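Local atomic coordinates of lysyl oxidase (Pichia pastoris, PDB entry 1W7C), a protein that probably oxidises primary amines, including peptidyl lysine side chains, to aldehydes with the help of copper and a topaquinone cofactor. Residues Ser303-Gly308 with Phe446-Thr451; Lys327-Val332 with Asn679-Glu684; Asn82-Val87 with Phe97-Val102. One frame throughout, in Å; residues are numbered along the deposited sequence.

Overall arrangement
From the N terminus the chain first builds a small antiparallel sheet, where contact 3 closes a short hairpin between strands 82-89 and 96-103 in the N2 domain. Contacts 1 and 2 lie much later, in the copper-binding enzyme domain, their centres about 37 and about 39 Å from that of contact 3. Here the chain passes 303-308, 327-332, 446-451 and 679-684 in turn, so the loops closed by contacts 1 and 2 cross. Each joins two parts of the domain far apart in sequence. The two contacts touch, their centres about 11 Å apart: Asp306 of contact 1 forms a salt bridge with Lys327 of contact 2, in its modelled conformer, and both contacts reach the second subunit.

Contact 1 (Ser303-Gly308 with Phe446-Thr451); sequences SWMDWG and FFLDGT
The carbonyl oxygen of Phe447 is gripped by two N-H groups that reach it from opposite faces of its plane. Trp307 NE1 donates from 2.9 Å to Phe447 O, and the backbone N of Gly450 closes the type I turn 447-450 on the same atom. Two hairpin turns of the beta-rich enzyme domain thus meet here: a type I' turn from Trp304 to Trp307, and the connection between strands 440-446 and 452-458. Trp307 CG lies anti to the carbonyl carbon (chi1 -70°), and Phe447 O sits in the indole plane, at its edge. The CD2 edge of Phe446 meets the face of the Trp307 six-membered ring, T-shaped, planes at 74°; Phe446 CB makes a CH-pi contact 4.0 Å from the centroid of the Trp307 five-membered ring. Trp307 CZ2 lies 3.3 Å from Gly450 C. A leucine in place of Trp307 would probably leave Phe447 O with one donor fewer and the edge of Phe446 without its aromatic face. Trp304, whose NE1 hydrogen-bonds to Glu403, brings CH2 to Leu448 CD2. Arg275 of the second subunit bonds to Met305 O and Leu448 O, tying both turns to the dimer partner. Leu448 CD2 also lies 3.7 Å from Met305 CB.

Contact 2 (Lys327-Val332 with Asn679-Glu684); sequences KGERIV and NYFDSE
The ring of Tyr680 meets Ile331 CG2 obliquely at its CZ and OH end, and has two waters and Phe681 CE2 at its edge, in plane. Tyr680 CD2 in turn sits 3.5 Å above the plane of the Phe681 ring, over its centre. These neighbouring aromatics belong to the loop after strand 670-678, and they face the start of strand 329-344, where a classic beta bulge sets Ile331 and Val332 both opposite Ile324. In Tyr680, chi1 (-178°) sets CG anti to the backbone N; the phenol reaches that strand with its hydroxyl, which touches two side chains. Ile331 CG2, anti to its own carbonyl carbon, lies 3.4 Å from Tyr680 OH, while Glu329 runs past in the opposite direction, with CB 3.6 Å from Tyr680 OH and its carboxylate plane 30° from the ring.

No direct hydrogen bond spans the two segments; two waters and Arg570 make the polar links. One water lies 2.7 Å from Tyr680 OH and has a longer, less certain link to Glu329 OE1 at 3.2 Å. Arg570 is a firmer partner of that carboxylate, and its NE also bonds to Tyr680 O. In its modelled conformer Lys327 has CD 4.5 Å from Phe681 CZ, while its NZ goes on to Asp306 and Asp688 and the side chain packs on Arg275 of the second subunit. Ile331 is backbone-bonded to Asp499, a calcium ligand, so the strand also leads to that site. The second water joins Tyr680 OH (2.8 Å) to Arg330 O, donating across 2.7 Å.

Contact 3 (Asn82-Val87 with Phe97-Val102); sequences NARTVV and FEELKV
Strands 82-87 and 97-102 run antiparallel, their axes 4.6 Å apart at closest and their directions at 156°, as the two arms of a beta hairpin in the N2 domain. Paired N-H and C=O groups join Ala83 with Val102, Thr85 with Leu100 and Val87 with Glu98. These six share one face; the non-hydrogen-bonded pairs Arg84-Lys101 and Val86-Glu99 lie on the other. There the extended arm of Arg84 grips Glu99 side-on in a salt bridge: NE and NH2 both point at OE1, at 2.9 Å for Arg84 NE to Glu99 OE1. The guanidinium and carboxylate planes stand 77° apart, and Val86 CG2 lies on one guanidinium face. Glu59 takes Arg84 NH1, while Tyr119 and Asn120 bond to the Glu99 carboxylate, a network that would probably favour its charged form. On the face of Ala83, Thr85 and Val87 the contacts are mainly apolar, with helix 26-39 packing on top. In the modelled conformers, Asn82 ND2, near a glycan, and Lys101 NZ both donate to one water, and Thr85 OG1, held between its backbone N and carbonyl carbon (chi1 69°), adds a second bond to Leu100 O at 3.1 Å, from above the carbonyl plane.

Contact 1 (Ser303-Gly308 with Phe446-Thr451)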
# COMPACT_ATOMS: atom_id res chain seq x y z
N SER A 303 -2.66 -26.05 -0.60
CA SER A 303 -2.01 -25.96 0.71
C SER A 303 -0.65 -25.27 0.57
O SER A 303 0.12 -25.52 -0.35
CB SER A 303 -1.83 -27.37 1.37
OG SER A 303 -0.82 -28.11 0.76
N TRP A 304 -0.38 -24.42 1.55
CA TRP A 304 0.89 -23.73 1.64
C TRP A 304 1.12 -23.28 3.07
O TRP A 304 0.36 -22.47 3.58
CB TRP A 304 0.95 -22.54 0.70
CG TRP A 304 2.19 -21.68 0.87
CD1 TRP A 304 3.43 -21.89 0.32
CD2 TRP A 304 2.28 -20.45 1.59
NE1 TRP A 304 4.29 -20.90 0.68
CE2 TRP A 304 3.62 -19.99 1.46
CE3 TRP A 304 1.40 -19.69 2.35
CZ2 TRP A 304 4.07 -18.82 2.07
CZ3 TRP A 304 1.87 -18.55 2.95
CH2 TRP A 304 3.16 -18.11 2.79
N MET A 305 2.21 -23.77 3.68
CA MET A 305 2.65 -23.25 4.99
C MET A 305 1.50 -23.07 5.97
O MET A 305 1.40 -22.05 6.64
CB MET A 305 3.44 -21.94 4.80
CG MET A 305 4.60 -22.10 3.86
SD MET A 305 5.81 -23.32 4.46
CE MET A 305 6.50 -23.82 2.92
N ASP A 306 0.72 -24.15 6.11
CA ASP A 306 -0.39 -24.29 7.05
C ASP A 306 -1.69 -23.60 6.63
O ASP A 306 -2.65 -23.61 7.40
CB ASP A 306 -0.02 -23.89 8.49
CG ASP A 306 0.89 -24.89 9.16
OD1 ASP A 306 1.57 -24.50 10.14
OD2 ASP A 306 0.94 -26.06 8.81
N TRP A 307 -1.70 -22.98 5.45
CA TRP A 307 -2.94 -22.50 4.84
C TRP A 307 -3.55 -23.61 3.98
O TRP A 307 -2.84 -24.40 3.37
CB TRP A 307 -2.67 -21.32 3.93
CG TRP A 307 -2.30 -20.04 4.59
CD1 TRP A 307 -1.05 -19.59 4.83
CD2 TRP A 307 -3.18 -18.99 4.98
NE1 TRP A 307 -1.08 -18.31 5.35
CE2 TRP A 307 -2.39 -17.92 5.45
CE3 TRP A 307 -4.57 -18.84 5.00
CZ2 TRP A 307 -2.95 -16.70 5.89
CZ3 TRP A 307 -5.11 -17.67 5.43
CH2 TRP A 307 -4.31 -16.62 5.90
N GLY A 308 -4.88 -23.59 3.91
CA GLY A 308 -5.61 -24.42 2.98
C GLY A 308 -6.83 -23.68 2.47
O GLY A 308 -7.40 -22.85 3.20
N PHE A 446 -0.98 -14.48 0.67
CA PHE A 446 -1.04 -15.13 1.96
C PHE A 446 0.35 -15.12 2.64
O PHE A 446 1.33 -15.40 1.98
CB PHE A 446 -1.49 -16.60 1.84
CG PHE A 446 -2.88 -16.77 1.20
CD1 PHE A 446 -3.05 -16.69 -0.17
CD2 PHE A 446 -3.97 -17.06 1.98
CE1 PHE A 446 -4.29 -16.89 -0.75
CE2 PHE A 446 -5.21 -17.23 1.41
CZ PHE A 446 -5.37 -17.11 0.07
N PHE A 447 0.37 -14.76 3.92
CA PHE A 447 1.61 -14.59 4.69
C PHE A 447 1.79 -15.67 5.75
O PHE A 447 0.81 -16.30 6.21
CB PHE A 447 1.59 -13.23 5.36
CG PHE A 447 1.64 -12.04 4.41
CD1 PHE A 447 2.82 -11.36 4.19
CD2 PHE A 447 0.48 -11.61 3.76
CE1 PHE A 447 2.84 -10.24 3.36
CE2 PHE A 447 0.50 -10.50 2.95
CZ PHE A 447 1.70 -9.82 2.75
N LEU A 448 3.01 -15.83 6.23
CA LEU A 448 3.34 -16.93 7.15
C LEU A 448 2.62 -16.79 8.53
O LEU A 448 2.49 -17.81 9.22
CB LEU A 448 4.83 -17.00 7.38
CG LEU A 448 5.65 -17.51 6.21
CD1 LEU A 448 7.15 -17.42 6.57
CD2 LEU A 448 5.32 -18.95 5.82
N ASP A 449 2.22 -15.60 8.94
CA ASP A 449 1.64 -15.40 10.25
C ASP A 449 0.13 -15.66 10.29
O ASP A 449 -0.45 -15.62 11.39
CB ASP A 449 1.86 -13.97 10.73
CG ASP A 449 1.11 -12.97 9.89
OD1 ASP A 449 0.33 -12.14 10.46
OD2 ASP A 449 1.23 -13.02 8.64
N GLY A 450 -0.52 -15.80 9.13
CA GLY A 450 -1.97 -15.88 9.06
C GLY A 450 -2.65 -14.63 8.49
O GLY A 450 -3.89 -14.53 8.49
N THR A 451 -1.86 -13.68 7.96
CA THR A 451 -2.44 -12.49 7.29
C THR A 451 -2.70 -12.81 5.84
O THR A 451 -1.91 -13.50 5.23
CB THR A 451 -1.46 -11.32 7.40
OG1 THR A 451 -1.36 -10.93 8.79
CG2 THR A 451 -1.87 -10.07 6.61

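Contact 2 (Lys327-Val332 with Asn679-Glu684)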
# COMPACT_ATOMS: atom_id res chain seq x y z
N LYS A 327 -3.56 -23.02 10.03
CA LYS A 327 -3.22 -23.90 11.15
C LYS A 327 -4.43 -24.70 11.64
O LYS A 327 -4.68 -24.82 12.84
CB LYS A 327 -2.51 -23.12 12.27
CG LYS A 327 -1.14 -22.63 11.82
CD LYS A 327 -0.32 -22.02 12.95
CE LYS A 327 1.11 -21.76 12.48
NZ LYS A 327 1.87 -23.04 12.36
N GLY A 328 -5.18 -25.22 10.68
CA GLY A 328 -6.26 -26.17 10.97
C GLY A 328 -7.59 -25.57 11.39
O GLY A 328 -8.49 -26.31 11.74
N GLU A 329 -7.70 -24.24 11.38
CA GLU A 329 -8.95 -23.60 11.73
C GLU A 329 -9.44 -22.73 10.58
O GLU A 329 -8.67 -21.95 10.01
CB GLU A 329 -8.78 -22.71 12.98
CG GLU A 329 -8.31 -23.46 14.24
CD GLU A 329 -8.28 -22.55 15.45
OE1 GLU A 329 -7.25 -21.91 15.70
OE2 GLU A 329 -9.31 -22.41 16.14
N ARG A 330 -10.73 -22.82 10.26
CA ARG A 330 -11.32 -21.94 9.28
C ARG A 330 -11.35 -20.51 9.82
O ARG A 330 -11.84 -20.28 10.91
CB ARG A 330 -12.76 -22.35 8.98
CG ARG A 330 -13.44 -21.51 7.97
CD ARG A 330 -14.91 -21.88 7.73
NE ARG A 330 -14.96 -23.29 7.37
CZ ARG A 330 -15.35 -24.31 8.14
NH1 ARG A 330 -15.96 -24.11 9.30
NH2 ARG A 330 -15.17 -25.54 7.70
N ILE A 331 -10.83 -19.59 9.03
CA ILE A 331 -11.00 -18.16 9.29
C ILE A 331 -12.00 -17.48 8.37
O ILE A 331 -12.60 -16.50 8.77
CB ILE A 331 -9.66 -17.41 9.30
CG1 ILE A 331 -8.94 -17.48 7.97
CG2 ILE A 331 -8.77 -17.87 10.46
CD1 ILE A 331 -7.90 -16.42 7.79
N VAL A 332 -12.17 -18.00 7.15
CA VAL A 332 -13.10 -17.37 6.19
C VAL A 332 -13.85 -18.51 5.47
O VAL A 332 -13.24 -19.35 4.83
CB VAL A 332 -12.35 -16.51 5.14
CG1 VAL A 332 -13.32 -16.02 4.05
CG2 VAL A 332 -11.61 -15.37 5.78
N ASN A 679 -5.09 -10.72 18.39
CA ASN A 679 -5.40 -11.56 19.55
C ASN A 679 -6.00 -12.91 19.19
O ASN A 679 -6.62 -13.57 20.00
CB ASN A 679 -6.29 -10.78 20.54
CG ASN A 679 -5.58 -9.59 21.10
OD1 ASN A 679 -4.36 -9.58 21.27
ND2 ASN A 679 -6.35 -8.57 21.44
N TYR A 680 -5.78 -13.34 17.95
CA TYR A 680 -6.33 -14.58 17.44
C TYR A 680 -5.55 -15.77 18.02
O TYR A 680 -6.11 -16.86 18.21
CB TYR A 680 -6.26 -14.58 15.91
CG TYR A 680 -6.86 -15.81 15.27
CD1 TYR A 680 -8.22 -15.98 15.21
CD2 TYR A 680 -6.03 -16.80 14.73
CE1 TYR A 680 -8.77 -17.10 14.65
CE2 TYR A 680 -6.57 -17.91 14.17
CZ TYR A 680 -7.93 -18.06 14.12
OH TYR A 680 -8.42 -19.21 13.57
N PHE A 681 -4.27 -15.57 18.27
CA PHE A 681 -3.40 -16.47 19.00
C PHE A 681 -2.91 -15.78 20.28
O PHE A 681 -3.22 -14.62 20.53
CB PHE A 681 -2.22 -16.88 18.12
CG PHE A 681 -2.59 -17.56 16.81
CD1 PHE A 681 -3.20 -18.81 16.79
CD2 PHE A 681 -2.23 -16.99 15.59
CE1 PHE A 681 -3.50 -19.42 15.60
CE2 PHE A 681 -2.51 -17.63 14.38
CZ PHE A 681 -3.12 -18.85 14.39
N ASP A 682 -2.08 -16.47 21.05
CA ASP A 682 -1.36 -15.86 22.14
C ASP A 682 -0.12 -15.09 21.71
O ASP A 682 0.41 -14.29 22.47
CB ASP A 682 -0.93 -16.94 23.15
CG ASP A 682 -2.08 -17.54 23.91
OD1 ASP A 682 -3.20 -17.00 23.89
OD2 ASP A 682 -1.87 -18.56 24.61
N SER A 683 0.34 -15.35 20.50
CA SER A 683 1.57 -14.79 19.98
C SER A 683 1.53 -14.77 18.45
O SER A 683 0.63 -15.34 17.81
CB SER A 683 2.76 -15.61 20.48
OG SER A 683 2.67 -16.94 20.02
N GLU A 684 2.55 -14.15 17.88
CA GLU A 684 2.72 -14.05 16.44
C GLU A 684 3.19 -15.41 15.89
O GLU A 684 4.16 -16.00 16.37
CB GLU A 684 3.70 -12.92 16.19
CG GLU A 684 3.93 -12.54 14.75
CD GLU A 684 4.92 -13.45 14.05
OE1 GLU A 684 6.04 -13.69 14.59
OE2 GLU A 684 4.58 -13.90 12.94
O HOH W 1 -6.16 -20.64 12.97
O HOH W 2 -11.19 -19.48 13.38

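Contact 3 (Asn82-Val87 with Phe97-Val102)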
# COMPACT_ATOMS: atom_id res chain seq x y z
N ASN A 82 -26.88 -28.88 -7.69
CA ASN A 82 -27.92 -28.20 -8.44
C ASN A 82 -27.27 -27.23 -9.41
O ASN A 82 -26.17 -26.70 -9.15
CB ASN A 82 -28.79 -27.38 -7.49
CG ASN A 82 -29.65 -28.23 -6.58
OD1 ASN A 82 -30.31 -29.16 -7.03
ND2 ASN A 82 -29.66 -27.89 -5.30
N ALA A 83 -27.98 -26.96 -10.51
CA ALA A 83 -27.64 -25.91 -11.44
C ALA A 83 -28.60 -24.73 -11.34
O ALA A 83 -29.79 -24.90 -11.21
CB ALA A 83 -27.65 -26.46 -12.86
N ARG A 84 -28.04 -23.54 -11.47
CA ARG A 84 -28.78 -22.32 -11.82
C ARG A 84 -28.69 -22.20 -13.34
O ARG A 84 -27.61 -22.30 -13.92
CB ARG A 84 -28.10 -21.11 -11.20
CG ARG A 84 -28.60 -19.76 -11.73
CD ARG A 84 -27.82 -18.59 -11.22
NE ARG A 84 -28.25 -17.34 -11.79
CZ ARG A 84 -27.49 -16.50 -12.47
NH1 ARG A 84 -26.21 -16.80 -12.75
NH2 ARG A 84 -28.03 -15.35 -12.92
N THR A 85 -29.84 -22.00 -13.97
CA THR A 85 -29.90 -21.70 -15.41
C THR A 85 -30.67 -20.42 -15.62
O THR A 85 -31.52 -20.04 -14.82
CB THR A 85 -30.56 -22.88 -16.16
OG1 THR A 85 -31.96 -22.96 -15.84
CG2 THR A 85 -29.95 -24.24 -15.72
N VAL A 86 -30.31 -19.71 -16.66
CA VAL A 86 -31.05 -18.52 -17.06
C VAL A 86 -31.45 -18.76 -18.51
O VAL A 86 -30.58 -19.02 -19.38
CB VAL A 86 -30.23 -17.22 -16.90
CG1 VAL A 86 -31.07 -16.02 -17.26
CG2 VAL A 86 -29.65 -17.12 -15.46
N VAL A 87 -32.76 -18.65 -18.77
CA VAL A 87 -33.36 -18.96 -20.05
C VAL A 87 -34.20 -17.74 -20.44
O VAL A 87 -34.98 -17.21 -19.64
CB VAL A 87 -34.25 -20.21 -19.96
CG1 VAL A 87 -34.93 -20.53 -21.30
CG2 VAL A 87 -33.44 -21.41 -19.44
N PHE A 97 -36.50 -12.92 -19.17
CA PHE A 97 -35.53 -13.93 -18.77
C PHE A 97 -36.03 -14.56 -17.47
O PHE A 97 -36.57 -13.86 -16.62
CB PHE A 97 -34.14 -13.30 -18.54
CG PHE A 97 -33.57 -12.64 -19.76
CD1 PHE A 97 -33.99 -11.38 -20.16
CD2 PHE A 97 -32.64 -13.32 -20.54
CE1 PHE A 97 -33.47 -10.83 -21.32
CE2 PHE A 97 -32.09 -12.75 -21.65
CZ PHE A 97 -32.53 -11.52 -22.06
N GLU A 98 -35.84 -15.87 -17.32
CA GLU A 98 -36.17 -16.50 -16.07
C GLU A 98 -35.02 -17.36 -15.57
O GLU A 98 -34.38 -18.09 -16.34
CB GLU A 98 -37.47 -17.31 -16.13
CG GLU A 98 -37.96 -17.70 -14.71
CD GLU A 98 -39.37 -18.22 -14.65
OE1 GLU A 98 -39.90 -18.65 -15.69
OE2 GLU A 98 -39.92 -18.27 -13.51
N GLU A 99 -34.76 -17.24 -14.27
CA GLU A 99 -33.80 -18.09 -13.60
C GLU A 99 -34.56 -19.32 -13.11
O GLU A 99 -35.64 -19.20 -12.49
CB GLU A 99 -33.16 -17.31 -12.44
CG GLU A 99 -32.55 -15.99 -12.87
CD GLU A 99 -31.73 -15.29 -11.81
OE1 GLU A 99 -30.65 -15.83 -11.47
OE2 GLU A 99 -32.20 -14.25 -11.34
N LEU A 100 -33.97 -20.49 -13.38
CA LEU A 100 -34.53 -21.77 -13.07
C LEU A 100 -33.48 -22.64 -12.39
O LEU A 100 -32.33 -22.66 -12.80
CB LEU A 100 -35.02 -22.48 -14.36
CG LEU A 100 -36.04 -21.70 -15.20
CD1 LEU A 100 -36.21 -22.44 -16.53
CD2 LEU A 100 -37.36 -21.52 -14.51
N LYS A 101 -33.90 -23.35 -11.35
CA LYS A 101 -33.08 -24.35 -10.66
C LYS A 101 -33.33 -25.70 -11.31
O LYS A 101 -34.49 -26.11 -11.47
CB LYS A 101 -33.44 -24.40 -9.18
CG LYS A 101 -32.69 -25.47 -8.36
CD LYS A 101 -33.09 -25.36 -6.89
CE LYS A 101 -33.13 -26.70 -6.18
NZ LYS A 101 -33.16 -26.53 -4.69
N VAL A 102 -32.24 -26.36 -11.70
CA VAL A 102 -32.32 -27.72 -12.26
C VAL A 102 -31.52 -28.63 -11.37
O VAL A 102 -30.32 -28.47 -11.21
CB VAL A 102 -31.80 -27.81 -13.70
CG1 VAL A 102 -31.99 -29.23 -14.23
CG2 VAL A 102 -32.50 -26.79 -14.61
O HOH W 3 -31.87 -28.88 -3.58